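Local structure of AT-rich interactive domain-containing protein 4 (Arabidopsis thaliana, 6LQF) at residues G77-G82 with Y118-E123. The protein recognises both the H3K4me3 histone mark and DNA as a component of an ISWI chromatin-remodelling complex, and so regulates the floral transition. Sequence-based numbering, arbitrary orientation.
Sequences GGFHVG and YLLEYE
In the ARID, the DNA-binding domain of this ARID-PHD cassette, the carboxylate of Glu123 takes the amide of Phe79 directly and that of His80 through a water, with Gly78 CA packed against it, just after helix 66-74, which Gly77 ends as the C-prime residue of a Schellman motif. Phe79 N donates to Glu123 OE1 (3.0 Å, 156° at the hydrogen), approaching on the syn side and 16° out of the carboxylate plane. OE1 is also hydrogen-bonded to Tyr115 OH, and so has two partners. The other oxygen, OE2, accepts a hydrogen bond from a water that in turn accepts one from His80 N; the negative charge probably suits the amino end of this 3-10 turn. Gly78 lets the carboxylate come close: CA lies 3.5 Å from Glu123 OE1, and a side chain there would strike OE2. Beside the polar bonds, Leu120 lays CD1 against Phe79 CB at 3.6 Å. Phe79 CG is anti to its amide (chi1 -172°), which brings the ring beside the leucine, the two side chains crossing nearly at right angles. With an alanine at Glu123, Phe79 N and the bridging water would probably lose their acceptor, and Tyr115 OH its partner. The contact ties the loop between helices 66-74 and 87-91 to short helix 120-124, and helix 107-118 lies beside both, its Tyr115 also meeting the Phe79 ring with nearly parallel planes.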
# COMPACT_ATOMS: atom_id res chain seq x y z
N GLY A 77 -4.03 -5.51 0.81
CA GLY A 77 -4.95 -6.08 1.77
C GLY A 77 -5.10 -5.28 3.04
O GLY A 77 -5.84 -5.72 3.92
N GLY A 78 -4.46 -4.12 3.15
CA GLY A 78 -4.68 -3.26 4.31
C GLY A 78 -3.66 -3.47 5.42
O GLY A 78 -2.82 -4.38 5.36
N PHE A 79 -3.75 -2.61 6.45
CA PHE A 79 -2.75 -2.56 7.50
C PHE A 79 -2.59 -3.85 8.29
O PHE A 79 -1.49 -4.16 8.73
CB PHE A 79 -3.10 -1.41 8.47
CG PHE A 79 -2.03 -1.13 9.49
CD1 PHE A 79 -0.83 -0.51 9.10
CD2 PHE A 79 -2.21 -1.48 10.83
CE1 PHE A 79 0.15 -0.24 10.05
CE2 PHE A 79 -1.21 -1.22 11.78
CZ PHE A 79 -0.04 -0.57 11.37
N HIS A 80 -3.68 -4.58 8.38
CA HIS A 80 -3.72 -5.84 9.13
C HIS A 80 -2.77 -6.90 8.56
O HIS A 80 -2.41 -7.86 9.25
CB HIS A 80 -5.15 -6.40 9.16
CG HIS A 80 -5.30 -7.69 9.92
ND1 HIS A 80 -5.08 -7.79 11.28
CD2 HIS A 80 -5.65 -8.94 9.50
CE1 HIS A 80 -5.29 -9.04 11.67
NE2 HIS A 80 -5.63 -9.75 10.61
N VAL A 81 -2.37 -6.76 7.29
CA VAL A 81 -1.41 -7.69 6.75
C VAL A 81 -0.06 -7.51 7.45
O VAL A 81 0.77 -8.42 7.45
CB VAL A 81 -1.33 -7.50 5.22
CG1 VAL A 81 -0.23 -8.34 4.55
CG2 VAL A 81 -2.71 -7.81 4.59
N GLY A 82 0.19 -6.35 8.06
CA GLY A 82 1.31 -6.23 8.94
C GLY A 82 2.65 -6.40 8.30
O GLY A 82 2.89 -5.78 7.23
N TYR A 118 -2.34 8.54 10.63
CA TYR A 118 -3.09 9.29 9.65
C TYR A 118 -4.13 8.49 8.90
O TYR A 118 -5.12 9.06 8.39
CB TYR A 118 -2.13 9.91 8.61
CG TYR A 118 -1.29 11.04 9.14
CD1 TYR A 118 -1.83 12.32 9.26
CD2 TYR A 118 0.03 10.82 9.53
CE1 TYR A 118 -1.07 13.37 9.76
CE2 TYR A 118 0.83 11.87 10.02
CZ TYR A 118 0.24 13.14 10.14
OH TYR A 118 1.00 14.19 10.61
N LEU A 119 -3.90 7.16 8.76
CA LEU A 119 -4.62 6.42 7.71
C LEU A 119 -5.40 5.20 8.18
O LEU A 119 -6.27 4.73 7.45
CB LEU A 119 -3.62 5.97 6.62
CG LEU A 119 -2.95 7.11 5.83
CD1 LEU A 119 -1.83 6.52 4.89
CD2 LEU A 119 -4.04 7.80 5.04
N LEU A 120 -5.16 4.69 9.40
CA LEU A 120 -5.80 3.42 9.74
C LEU A 120 -7.32 3.52 9.91
O LEU A 120 -8.11 2.73 9.34
CB LEU A 120 -5.15 2.88 10.99
CG LEU A 120 -5.68 1.52 11.37
CD1 LEU A 120 -5.55 0.47 10.26
CD2 LEU A 120 -4.87 1.07 12.58
N GLU A 121 -7.76 4.53 10.68
CA GLU A 121 -9.20 4.75 10.80
C GLU A 121 -9.83 5.08 9.46
O GLU A 121 -10.91 4.62 9.13
CB GLU A 121 -9.47 5.89 11.79
CG GLU A 121 -9.01 5.49 13.18
CD GLU A 121 -9.23 6.57 14.24
OE1 GLU A 121 -9.55 7.74 13.89
OE2 GLU A 121 -9.10 6.20 15.43
N TYR A 122 -9.10 5.87 8.68
CA TYR A 122 -9.58 6.17 7.31
C TYR A 122 -9.77 4.91 6.49
O TYR A 122 -10.78 4.75 5.81
CB TYR A 122 -8.61 7.13 6.62
CG TYR A 122 -9.08 7.61 5.25
CD1 TYR A 122 -8.80 6.86 4.08
CD2 TYR A 122 -9.75 8.83 5.13
CE1 TYR A 122 -9.23 7.27 2.87
CE2 TYR A 122 -10.18 9.29 3.89
CZ TYR A 122 -9.92 8.50 2.78
OH TYR A 122 -10.36 8.93 1.55
N GLU A 123 -8.79 4.01 6.56
CA GLU A 123 -8.90 2.74 5.81
C GLU A 123 -10.18 1.98 6.20
O GLU A 123 -10.92 1.53 5.32
CB GLU A 123 -7.68 1.85 6.08
CG GLU A 123 -7.77 0.49 5.34
CD GLU A 123 -6.79 -0.57 5.94
OE1 GLU A 123 -5.57 -0.31 6.04
OE2 GLU A 123 -7.25 -1.65 6.33
O HOH W 1 -6.26 -3.60 8.02